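Local structure of ATP-dependent RNA helicase HrpB (Escherichia coli, 6EUD) at residues 25-31 and 173-179; 30-34 and 280-284; 34-38 and 125-129; 116-122 and 150-156. The protein hydrolyses ATP to ADP and phosphate as a DExH-box RNA helicase that binds single-stranded RNA. One frame throughout, in Å; residues are numbered along the deposited sequence.

Interaction 1: residues 25-31 and 173-179; sequences QVLLSAP and EAPVVIS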
loop_
_atom_site.group_PDB
_atom_site.type_symbol
_atom_site.label_atom_id
_atom_site.label_comp_id
_atom_site.label_asym_id
_atom_site.label_seq_id
_atom_site.Cartn_x
_atom_site.Cartn_y
_atom_site.Cartn_z
ATOM N N GLN A 25 18.304 -13.643 19.291
ATOM C CA GLN A 25 18.546 -13.242 17.908
ATOM C C GLN A 25 20.012 -12.835 17.712
ATOM O O GLN A 25 20.614 -12.180 18.567
ATOM C CB GLN A 25 17.620 -12.090 17.492
ATOM C CG GLN A 25 16.149 -12.385 17.632
ATOM C CD GLN A 25 15.679 -12.240 19.069
ATOM O OE1 GLN A 25 16.220 -11.439 19.836
ATOM N NE2 GLN A 25 14.706 -13.052 19.456
ATOM N N VAL A 26 20.583 -13.241 16.585
ATOM C CA VAL A 26 21.925 -12.828 16.215
ATOM C C VAL A 26 21.930 -12.257 14.802
ATOM O O VAL A 26 21.459 -12.900 13.868
ATOM C CB VAL A 26 22.915 -13.992 16.291
ATOM C CG1 VAL A 26 24.262 -13.565 15.745
ATOM C CG2 VAL A 26 23.049 -14.469 17.723
ATOM N N LEU A 27 22.456 -11.047 14.652
ATOM C CA LEU A 27 22.548 -10.406 13.343
ATOM C C LEU A 27 23.954 -10.541 12.736
ATOM O O LEU A 27 24.948 -10.121 13.338
ATOM C CB LEU A 27 22.150 -8.934 13.461
ATOM C CG LEU A 27 22.429 -8.031 12.254
ATOM C CD1 LEU A 27 21.783 -8.571 10.973
ATOM C CD2 LEU A 27 21.978 -6.599 12.527
ATOM N N LEU A 28 24.038 -11.148 11.552
ATOM C CA LEU A 28 25.320 -11.304 10.863
ATOM C C LEU A 28 25.377 -10.517 9.556
ATOM O O LEU A 28 24.495 -10.619 8.702
ATOM C CB LEU A 28 25.618 -12.776 10.567
ATOM C CG LEU A 28 26.846 -13.000 9.669
ATOM C CD1 LEU A 28 28.173 -12.755 10.403
ATOM C CD2 LEU A 28 26.822 -14.368 9.034
ATOM N N SER A 29 26.441 -9.737 9.423
ATOM C CA SER A 29 26.713 -8.956 8.231
ATOM C C SER A 29 28.026 -9.432 7.589
ATOM O O SER A 29 29.046 -9.568 8.265
ATOM C CB SER A 29 26.770 -7.475 8.592
ATOM O OG SER A 29 27.190 -6.699 7.495
ATOM N N ALA A 30 27.980 -9.708 6.289
ATOM C CA ALA A 30 29.127 -10.235 5.555
ATOM C C ALA A 30 28.872 -10.151 4.053
ATOM O O ALA A 30 27.751 -10.402 3.613
ATOM C CB ALA A 30 29.408 -11.674 5.963
ATOM N N PRO A 31 29.910 -9.804 3.263
ATOM C CA PRO A 31 29.810 -9.768 1.795
ATOM C C PRO A 31 29.283 -11.090 1.249
ATOM O O PRO A 31 29.390 -12.111 1.926
ATOM C CB PRO A 31 31.255 -9.513 1.339
ATOM C CG PRO A 31 32.117 -9.853 2.534
ATOM C CD PRO A 31 31.277 -9.510 3.728
ATOM N N GLU A 173 18.805 -5.850 21.827
ATOM C CA GLU A 173 19.405 -6.942 22.589
ATOM C C GLU A 173 20.188 -7.886 21.690
ATOM O O GLU A 173 20.748 -8.878 22.157
ATOM C CB GLU A 173 18.324 -7.739 23.327
ATOM C CG GLU A 173 17.382 -8.518 22.392
ATOM C CD GLU A 173 16.389 -7.630 21.643
ATOM O OE1 GLU A 173 16.228 -6.447 22.016
ATOM O OE2 GLU A 173 15.781 -8.114 20.666
ATOM N N ALA A 174 20.210 -7.582 20.396
ATOM C CA ALA A 174 20.733 -8.515 19.412
ATOM C C ALA A 174 22.179 -8.223 19.051
ATOM O O ALA A 174 22.492 -7.142 18.553
ATOM C CB ALA A 174 19.875 -8.497 18.175
ATOM N N PRO A 175 23.068 -9.198 19.302
ATOM C CA PRO A 175 24.494 -9.100 18.976
ATOM C C PRO A 175 24.723 -8.928 17.486
ATOM O O PRO A 175 24.278 -9.762 16.694
ATOM C CB PRO A 175 25.061 -10.437 19.457
ATOM C CG PRO A 175 24.111 -10.898 20.495
ATOM C CD PRO A 175 22.759 -10.440 20.028
ATOM N N VAL A 176 25.405 -7.853 17.114
ATOM C CA VAL A 176 25.772 -7.629 15.722
ATOM C C VAL A 176 27.158 -8.211 15.463
ATOM O O VAL A 176 28.122 -7.888 16.153
ATOM C CB VAL A 176 25.748 -6.133 15.357
ATOM C CG1 VAL A 176 26.028 -5.944 13.861
ATOM C CG2 VAL A 176 24.408 -5.514 15.758
ATOM N N VAL A 177 27.247 -9.082 14.468
ATOM C CA VAL A 177 28.492 -9.768 14.166
ATOM C C VAL A 177 28.921 -9.448 12.742
ATOM O O VAL A 177 28.266 -9.851 11.792
ATOM C CB VAL A 177 28.338 -11.286 14.354
ATOM C CG1 VAL A 177 29.552 -12.018 13.823
ATOM C CG2 VAL A 177 28.101 -11.618 15.827
ATOM N N ILE A 178 30.020 -8.717 12.597
ATOM C CA ILE A 178 30.405 -8.183 11.291
ATOM C C ILE A 178 31.613 -8.870 10.659
ATOM O O ILE A 178 32.704 -8.901 11.225
ATOM C CB ILE A 178 30.718 -6.675 11.370
ATOM C CG1 ILE A 178 29.490 -5.908 11.866
ATOM C CG2 ILE A 178 31.162 -6.170 10.001
ATOM C CD1 ILE A 178 29.659 -4.413 11.927
ATOM N N SER A 179 31.401 -9.418 9.475
ATOM C CA SER A 179 32.493 -9.871 8.645
ATOM C C SER A 179 32.659 -8.892 7.493
ATOM O O SER A 179 31.705 -8.605 6.774
ATOM C CB SER A 179 32.222 -11.281 8.128
ATOM O OG SER A 179 33.022 -11.594 7.000
#

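Interaction 2: residues 30-34 and 280-284; sequences APTGA and TSLTI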
loop_
_atom_site.group_PDB
_atom_site.type_symbol
_atom_site.label_atom_id
_atom_site.label_comp_id
_atom_site.label_asym_id
_atom_site.label_seq_id
_atom_site.Cartn_x
_atom_site.Cartn_y
_atom_site.Cartn_z
ATOM N N ALA A 30 27.980 -9.708 6.289
ATOM C CA ALA A 30 29.127 -10.235 5.555
ATOM C C ALA A 30 28.872 -10.151 4.053
ATOM O O ALA A 30 27.751 -10.402 3.613
ATOM C CB ALA A 30 29.408 -11.674 5.963
ATOM N N PRO A 31 29.910 -9.804 3.263
ATOM C CA PRO A 31 29.810 -9.768 1.795
ATOM C C PRO A 31 29.283 -11.090 1.249
ATOM O O PRO A 31 29.390 -12.111 1.926
ATOM C CB PRO A 31 31.255 -9.513 1.339
ATOM C CG PRO A 31 32.117 -9.853 2.534
ATOM C CD PRO A 31 31.277 -9.510 3.728
ATOM N N THR A 32 28.717 -11.082 0.051
ATOM C CA THR A 32 27.959 -12.244 -0.405
ATOM C C THR A 32 28.838 -13.428 -0.833
ATOM O O THR A 32 28.467 -14.588 -0.638
ATOM C CB THR A 32 27.017 -11.859 -1.561
ATOM O OG1 THR A 32 26.139 -12.953 -1.857
ATOM C CG2 THR A 32 27.807 -11.466 -2.806
ATOM N N GLY A 33 30.006 -13.142 -1.399
ATOM C CA GLY A 33 30.888 -14.194 -1.863
ATOM C C GLY A 33 31.795 -14.705 -0.762
ATOM O O GLY A 33 32.681 -15.526 -1.003
ATOM N N ALA A 34 31.575 -14.217 0.456
ATOM C CA ALA A 34 32.418 -14.580 1.589
ATOM C C ALA A 34 32.122 -16.002 2.055
ATOM O O ALA A 34 32.907 -16.593 2.795
ATOM C CB ALA A 34 32.230 -13.587 2.733
ATOM N N THR A 280 24.251 -6.585 -4.526
ATOM C CA THR A 280 24.612 -7.217 -3.253
ATOM C C THR A 280 24.695 -8.735 -3.358
ATOM O O THR A 280 25.539 -9.345 -2.716
ATOM C CB THR A 280 23.602 -6.881 -2.111
ATOM O OG1 THR A 280 22.311 -7.424 -2.431
ATOM C CG2 THR A 280 23.481 -5.381 -1.876
ATOM N N SER A 281 23.819 -9.335 -4.164
ATOM C CA SER A 281 23.662 -10.794 -4.206
ATOM C C SER A 281 24.682 -11.517 -5.073
ATOM O O SER A 281 24.967 -12.699 -4.873
ATOM C CB SER A 281 22.268 -11.159 -4.709
ATOM O OG SER A 281 22.172 -10.987 -6.109
ATOM N N LEU A 282 25.211 -10.805 -6.055
ATOM C CA LEU A 282 26.111 -11.407 -7.021
ATOM C C LEU A 282 27.436 -10.661 -7.019
ATOM O O LEU A 282 27.471 -9.428 -6.942
ATOM C CB LEU A 282 25.468 -11.392 -8.406
ATOM C CG LEU A 282 25.813 -12.504 -9.387
ATOM C CD1 LEU A 282 25.838 -13.842 -8.680
ATOM C CD2 LEU A 282 24.764 -12.508 -10.478
ATOM N N THR A 283 28.524 -11.412 -7.080
ATOM C CA THR A 283 29.844 -10.820 -7.111
ATOM C C THR A 283 30.455 -10.912 -8.502
ATOM O O THR A 283 30.787 -11.995 -8.981
ATOM C CB THR A 283 30.762 -11.479 -6.073
ATOM O OG1 THR A 283 30.380 -11.027 -4.768
ATOM C CG2 THR A 283 32.222 -11.131 -6.321
ATOM N N ILE A 284 30.581 -9.758 -9.149
ATOM C CA ILE A 284 31.226 -9.671 -10.453
ATOM C C ILE A 284 32.691 -9.288 -10.255
ATOM O O ILE A 284 33.000 -8.300 -9.591
ATOM C CB ILE A 284 30.521 -8.659 -11.381
ATOM C CG1 ILE A 284 29.172 -9.209 -11.861
ATOM C CG2 ILE A 284 31.342 -8.425 -12.609
ATOM C CD1 ILE A 284 28.050 -9.085 -10.883
#

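Interaction 3: residues 34-38 and 125-129; sequences AGKST and LDEFH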
loop_
_atom_site.group_PDB
_atom_site.type_symbol
_atom_site.label_atom_id
_atom_site.label_comp_id
_atom_site.label_asym_id
_atom_site.label_seq_id
_atom_site.Cartn_x
_atom_site.Cartn_y
_atom_site.Cartn_z
ATOM N N ALA A 34 31.575 -14.217 0.456
ATOM C CA ALA A 34 32.418 -14.580 1.589
ATOM C C ALA A 34 32.122 -16.002 2.055
ATOM O O ALA A 34 32.907 -16.593 2.795
ATOM C CB ALA A 34 32.230 -13.587 2.733
ATOM N N GLY A 35 30.994 -16.548 1.614
ATOM C CA GLY A 35 30.641 -17.918 1.937
ATOM C C GLY A 35 29.678 -18.030 3.101
ATOM O O GLY A 35 29.539 -19.100 3.698
ATOM N N LYS A 36 29.008 -16.930 3.431
ATOM C CA LYS A 36 28.076 -16.926 4.557
ATOM C C LYS A 36 26.920 -17.895 4.310
ATOM O O LYS A 36 26.323 -18.413 5.252
ATOM C CB LYS A 36 27.538 -15.515 4.818
ATOM C CG LYS A 36 26.808 -14.891 3.637
ATOM C CD LYS A 36 26.207 -13.537 4.005
ATOM C CE LYS A 36 25.646 -12.829 2.779
ATOM N NZ LYS A 36 24.612 -13.652 2.113
ATOM N N SER A 37 26.633 -18.145 3.035
ATOM C CA SER A 37 25.554 -19.036 2.623
ATOM C C SER A 37 26.064 -20.446 2.300
ATOM O O SER A 37 25.438 -21.452 2.656
ATOM C CB SER A 37 24.839 -18.455 1.398
ATOM O OG SER A 37 24.621 -17.063 1.543
ATOM N N THR A 38 27.208 -20.502 1.623
ATOM C CA THR A 38 27.736 -21.745 1.080
ATOM C C THR A 38 28.749 -22.414 2.005
ATOM O O THR A 38 29.461 -23.341 1.607
ATOM C CB THR A 38 28.396 -21.501 -0.288
ATOM O OG1 THR A 38 29.320 -20.408 -0.187
ATOM C CG2 THR A 38 27.339 -21.171 -1.331
ATOM N N LEU A 125 17.677 -16.474 8.301
ATOM C CA LEU A 125 17.069 -15.652 7.262
ATOM C C LEU A 125 18.152 -15.001 6.410
ATOM O O LEU A 125 18.770 -14.014 6.817
ATOM C CB LEU A 125 16.168 -14.578 7.874
ATOM C CG LEU A 125 15.064 -15.039 8.825
ATOM C CD1 LEU A 125 14.294 -13.850 9.343
ATOM C CD2 LEU A 125 14.144 -16.001 8.119
ATOM N N ASP A 126 18.370 -15.549 5.220
ATOM C CA ASP A 126 19.472 -15.111 4.384
ATOM C C ASP A 126 19.058 -13.975 3.444
ATOM O O ASP A 126 17.880 -13.808 3.155
ATOM C CB ASP A 126 20.026 -16.304 3.596
ATOM C CG ASP A 126 21.428 -16.065 3.089
ATOM O OD1 ASP A 126 21.797 -16.679 2.072
ATOM O OD2 ASP A 126 22.159 -15.253 3.701
ATOM N N GLU A 127 20.043 -13.209 2.978
ATOM C CA GLU A 127 19.828 -12.055 2.105
ATOM C C GLU A 127 18.757 -11.127 2.670
ATOM O O GLU A 127 17.897 -10.646 1.944
ATOM C CB GLU A 127 19.457 -12.512 0.692
ATOM C CG GLU A 127 20.361 -13.619 0.155
ATOM C CD GLU A 127 21.827 -13.201 0.031
ATOM O OE1 GLU A 127 22.098 -12.024 -0.284
ATOM O OE2 GLU A 127 22.714 -14.054 0.252
ATOM N N PHE A 128 18.824 -10.871 3.973
ATOM C CA PHE A 128 17.786 -10.088 4.642
ATOM C C PHE A 128 17.726 -8.625 4.182
ATOM O O PHE A 128 16.690 -7.975 4.284
ATOM C CB PHE A 128 17.972 -10.117 6.162
ATOM C CG PHE A 128 16.792 -9.560 6.904
ATOM C CD1 PHE A 128 16.782 -8.245 7.344
ATOM C CD2 PHE A 128 15.666 -10.346 7.121
ATOM C CE1 PHE A 128 15.672 -7.725 7.996
ATOM C CE2 PHE A 128 14.560 -9.832 7.776
ATOM C CZ PHE A 128 14.573 -8.512 8.210
ATOM N N HIS A 129 18.843 -8.114 3.689
ATOM C CA HIS A 129 18.930 -6.737 3.229
ATOM C C HIS A 129 17.977 -6.429 2.066
ATOM O O HIS A 129 17.715 -5.264 1.778
ATOM C CB HIS A 129 20.353 -6.440 2.799
ATOM C CG HIS A 129 20.828 -7.352 1.721
ATOM N ND1 HIS A 129 21.391 -8.583 1.985
ATOM C CD2 HIS A 129 20.775 -7.240 0.374
ATOM C CE1 HIS A 129 21.682 -9.180 0.843
ATOM N NE2 HIS A 129 21.323 -8.384 -0.149
#

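Interaction 4: residues 116-122 and 150-156; sequences ELSGVGL and RDDLKLL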
loop_
_atom_site.group_PDB
_atom_site.type_symbol
_atom_site.label_atom_id
_atom_site.label_comp_id
_atom_site.label_asym_id
_atom_site.label_seq_id
_atom_site.Cartn_x
_atom_site.Cartn_y
_atom_site.Cartn_z
ATOM N N GLU A 116 5.156 -24.130 16.922
ATOM C CA GLU A 116 6.246 -24.277 17.876
ATOM C C GLU A 116 7.479 -24.867 17.194
ATOM O O GLU A 116 8.520 -25.031 17.833
ATOM C CB GLU A 116 5.809 -25.132 19.064
ATOM C CG GLU A 116 5.133 -24.324 20.157
ATOM C CD GLU A 116 4.222 -25.166 21.026
ATOM O OE1 GLU A 116 4.495 -26.378 21.187
ATOM O OE2 GLU A 116 3.225 -24.614 21.543
ATOM N N LEU A 117 7.349 -25.154 15.896
ATOM C CA LEU A 117 8.439 -25.681 15.062
ATOM C C LEU A 117 9.253 -26.776 15.749
ATOM O O LEU A 117 10.469 -26.641 15.927
ATOM C CB LEU A 117 9.370 -24.549 14.627
ATOM C CG LEU A 117 8.823 -23.584 13.579
ATOM C CD1 LEU A 117 9.835 -22.491 13.308
ATOM C CD2 LEU A 117 8.473 -24.318 12.295
ATOM N N SER A 118 8.564 -27.852 16.123
ATOM C CA SER A 118 9.139 -28.948 16.897
ATOM C C SER A 118 10.399 -29.526 16.258
ATOM O O SER A 118 10.440 -29.757 15.051
ATOM C CB SER A 118 8.093 -30.053 17.080
ATOM O OG SER A 118 6.895 -29.537 17.641
ATOM N N GLY A 119 11.426 -29.751 17.072
ATOM C CA GLY A 119 12.694 -30.259 16.579
ATOM C C GLY A 119 13.640 -29.180 16.069
ATOM O O GLY A 119 14.860 -29.348 16.120
ATOM N N VAL A 120 13.085 -28.074 15.578
ATOM C CA VAL A 120 13.891 -26.973 15.051
ATOM C C VAL A 120 14.506 -26.137 16.172
ATOM O O VAL A 120 13.817 -25.768 17.118
ATOM C CB VAL A 120 13.050 -26.032 14.147
ATOM C CG1 VAL A 120 13.952 -25.036 13.415
ATOM C CG2 VAL A 120 12.196 -26.835 13.172
ATOM N N GLY A 121 15.795 -25.825 16.057
ATOM C CA GLY A 121 16.483 -25.023 17.058
ATOM C C GLY A 121 16.996 -23.681 16.550
ATOM O O GLY A 121 17.071 -22.707 17.296
ATOM N N LEU A 122 17.361 -23.629 15.277
ATOM C CA LEU A 122 17.870 -22.395 14.697
ATOM C C LEU A 122 17.290 -22.141 13.317
ATOM O O LEU A 122 17.271 -23.023 12.461
ATOM C CB LEU A 122 19.393 -22.427 14.621
ATOM C CG LEU A 122 20.011 -21.416 13.653
ATOM C CD1 LEU A 122 19.805 -19.974 14.118
ATOM C CD2 LEU A 122 21.488 -21.727 13.438
ATOM N N ARG A 150 8.916 -21.468 22.953
ATOM C CA ARG A 150 10.199 -21.652 22.299
ATOM C C ARG A 150 11.204 -20.542 22.606
ATOM O O ARG A 150 11.592 -19.792 21.721
ATOM C CB ARG A 150 9.993 -21.782 20.789
ATOM C CG ARG A 150 9.165 -23.003 20.361
ATOM C CD ARG A 150 9.777 -24.319 20.860
ATOM N NE ARG A 150 11.240 -24.296 20.794
ATOM C CZ ARG A 150 11.953 -24.495 19.688
ATOM N NH1 ARG A 150 11.352 -24.726 18.525
ATOM N NH2 ARG A 150 13.276 -24.439 19.741
ATOM N N ASP A 151 11.634 -20.457 23.864
ATOM C CA ASP A 151 12.653 -19.490 24.267
ATOM C C ASP A 151 14.057 -20.065 24.071
ATOM O O ASP A 151 15.050 -19.478 24.501
ATOM C CB ASP A 151 12.446 -19.043 25.728
ATOM C CG ASP A 151 12.540 -20.193 26.730
ATOM O OD1 ASP A 151 12.353 -21.362 26.340
ATOM O OD2 ASP A 151 12.804 -19.920 27.921
ATOM N N ASP A 152 14.115 -21.211 23.398
ATOM C CA ASP A 152 15.354 -21.920 23.087
ATOM C C ASP A 152 15.658 -21.825 21.602
ATOM O O ASP A 152 16.769 -22.104 21.160
ATOM C CB ASP A 152 15.228 -23.386 23.468
ATOM C CG ASP A 152 14.193 -24.101 22.627
ATOM O OD1 ASP A 152 12.981 -23.909 22.870
ATOM O OD2 ASP A 152 14.595 -24.819 21.687
ATOM N N LEU A 153 14.631 -21.478 20.833
ATOM C CA LEU A 153 14.740 -21.351 19.379
ATOM C C LEU A 153 15.590 -20.143 18.985
ATOM O O LEU A 153 15.151 -19.003 19.112
ATOM C CB LEU A 153 13.344 -21.247 18.746
ATOM C CG LEU A 153 13.287 -20.925 17.245
ATOM C CD1 LEU A 153 13.811 -22.077 16.383
ATOM C CD2 LEU A 153 11.873 -20.530 16.831
ATOM N N LYS A 154 16.804 -20.394 18.505
ATOM C CA LYS A 154 17.729 -19.314 18.157
ATOM C C LYS A 154 17.410 -18.785 16.768
ATOM O O LYS A 154 16.657 -19.416 16.027
ATOM C CB LYS A 154 19.177 -19.797 18.224
ATOM C CG LYS A 154 19.574 -20.339 19.574
ATOM C CD LYS A 154 20.972 -20.906 19.534
ATOM C CE LYS A 154 21.345 -21.545 20.859
ATOM N NZ LYS A 154 22.720 -22.121 20.811
ATOM N N LEU A 155 17.999 -17.647 16.406
ATOM C CA LEU A 155 17.653 -16.985 15.150
ATOM C C LEU A 155 18.823 -16.203 14.549
ATOM O O LEU A 155 19.321 -15.241 15.152
ATOM C CB LEU A 155 16.453 -16.055 15.379
ATOM C CG LEU A 155 15.786 -15.408 14.176
ATOM C CD1 LEU A 155 15.299 -16.496 13.253
ATOM C CD2 LEU A 155 14.646 -14.526 14.631
ATOM N N LEU A 156 19.256 -16.611 13.356
ATOM C CA LEU A 156 20.346 -15.920 12.674
ATOM C C LEU A 156 19.895 -15.118 11.451
ATOM O O LEU A 156 19.433 -15.666 10.450
ATOM C CB LEU A 156 21.420 -16.916 12.248
ATOM C CG LEU A 156 22.612 -16.289 11.513
ATOM C CD1 LEU A 156 23.238 -15.175 12.350
ATOM C CD2 LEU A 156 23.637 -17.354 11.218
#

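Interaction 1: residues 25-31 and 173-179
Leu28 and Val177 make the closest apolar contact between two parallel strands, 26-29 and 176-178, the latter being the edge strand of the N-terminal RecA-like sheet. Leu28 CD1 lies 3.8 Å from Val177 CG1, the two side chains crossing at a slant, and the same methyl comes even nearer to the backbone, 3.2 Å from Val177 O. On the other face Leu27 and Val176 run side by side and point the same way, with Leu27 CD2 4.2 Å from Val176 CG2.

Between these layers the backbones are laced together by the alternating bonds of a parallel ladder. Leu27 N donates to Pro175 O and Leu27 O accepts from Val177 N; Ser29 then repeats the pattern with Val177 O and Ser179 N, the last bond being 2.7 Å between Ser179 N and Ser29 O. Helix 13-20 packs on the Val26 and Val177 face, while helix 167-170 lies against Leu27 and Val176.

Beyond the strand, Ala30 CB touches Ser179 CB at 3.6 Å as the chain enters the predicted ATP-binding loop. At the opposite, polar end, Gln25 and Glu173 meet with amide and carboxylate planes 83° apart. Gln25 NE2 is hydrogen-bonded to Gln146, while Gln25 OE1 merely stands 3.5 Å from Glu173 OE2, one acceptor beside another.

Interaction 2: residues 30-34 and 280-284
Thr32 reaches across the interdomain cleft with both branches of its side chain, and Thr283 and the carbonyls of Thr280 and Ser281 receive them. The hydroxyl and the methyl do different work. Thr32 OG1, placed anti to the backbone N by a torsion of -171°, donates to Ser281 O at 3.2 Å. It comes from above that carbonyl, 55° out of its plane and therefore off the lone pairs, so the bond is a glancing one.

The same torsion puts Thr32 CG2 between its own backbone N and carbonyl carbon, facing the other loop. There the methyl presses against Thr280 O at 3.1 Å and is also 3.3 Å from Thr283 OG1. The two threonine side chains slide past one another in opposite directions, so that hydroxyl meets methyl instead of hydroxyl meeting hydroxyl. Beside them Gly33 brings only backbone to the contact, its N 4.0 Å from Thr283 OG1.

Thr32 and Gly33 belong to the Walker A loop, or P-loop, predicted to bind ATP, whereas residues 280-284 fall in the sequence known in these helicases as motif V. The contact is thus a small, surface-lying touch between the two RecA-like domains, and a hydrogen bond between His129 NE2 of the DEFH box and Thr280 OG1 adds a second tie nearby. The P-loop here links strand 26-29 to helix 40-45, while 280-284 runs between strands 269-274 and 287-302, with Leu282 and Ile284 packed on Leu248 of strand 243-248.

Interaction 3: residues 34-38 and 125-129
Lys36 carries its amine to two carboxylates, those of Asp126 and Glu127, and the path of its chain shows how a loop lysine is aimed. From CB, which already points toward the DEFH box, CG departs between the backbone N and the carbonyl carbon (chi1 59°), and CG and CD then continue in a straight run. Lys36 CE passes 3.3 Å from Ala30 O, at the start of its own loop. On the other side Lys36 CE approaches Glu127 OE2 at 4.1 Å. A bend at the last torsion, 58°, finally turns NZ to the acids. Its salt bridge to Glu127 OE2 is close, 2.7 Å from Lys36 NZ, whereas the one to Asp126 OD2 is long, 3.3 Å, and weak as a hydrogen bond.

The other oxygen of the aspartate is taken by the neighbouring serine. Ser37 OG donates to Asp126 OD1 over 2.9 Å, meeting it on the syn side and 19° out of the carboxylate plane. Asp126 is therefore held through both oxygens by two consecutive residues of one loop. A weak link of 3.5 Å from Lys36 NZ to Ser37 OG closes the group, and all four residues are buried. Glu58 brings a further carboxylate close to Asp126 OD1.

The network joins Walker A, in the loop after strand 26-29, to Walker B, the DEFH box at the end of strand 120-125. Lys36 and Ser37 are predicted to bind ATP, and the lysine's pairing with the acids is consistent with a site without nucleotide. The meeting of Walker A and Walker B marks the nucleotide site of P-loop NTPases.

Interaction 4: residues 116-122 and 150-156
Arg150 grips the backbone of residues 116-120 with both terminal nitrogens of its guanidinium. Arg150 NH1 donates to Glu116 O at 2.9 Å, an acceptor lying practically in the guanidinium plane, and the bond is fairly straight at 162°. Arg150 NH1 and NH2 together hold Val120 O end-on, each at 3.0 Å; their N-H groups converge on the one oxygen from within its carbonyl plane, and the angles at hydrogen are more bent. These acceptors bracket the type II turn from Leu117 to Val120, so the arginine pins both sides of it. Asp152 steadies the guanidinium at its NE edge, in the plane of the group, its OD1 accepting from Arg150 NE at 2.7 Å, while Leu153 CB lies over one face, offset toward the rim.

Further along, the backbones join as parallel strands: Lys154 N donates to Gly121 O over 2.6 Å. Leu122 pairs there with Lys154, whose extended chain leads away to a salt bridge with Asp21.

Packing follows outside these bonds. Val120 and Leu153 lie side by side, Val120 CG1 4.2 Å from Leu153 CD1. Leu122 CD1 leans along the partner strand to 3.9 Å from Leu156 CB, a reach made possible by CG standing anti to the backbone N at 162°.

The two strands, 120-125 and 154-159, are the adjacent parallel members of a beta-alpha-beta crossover through helix 133-145, whose Val145 touches both Arg150 and Leu153. Helix 40-45 packs Leu44 against Leu122 and Leu156, and strands 53-57 and 26-29 flank the pair.

In the fold
From the N terminus, strand 26-29 opens interaction 1, which closes the longest of the three loops here that stay within the N-terminal RecA-like domain, ending at edge strand 176-178. Interactions 3 and 4 both fall within that loop and cross each other, since 116-122 precedes 125-129 and 150-156 follows it. The P-loop leaving strand 26-29 supplies one side of interactions 2 and 3. Interaction 2 closes the widest loop of the four, joining this domain to the second one, and encloses interaction 4. Strand 154-159 separates strand 26-29 from strand 120-125, so interactions 1 and 4 tie neighbouring parts of one sheet, while 2 and 3 gather the loops at its nucleotide end.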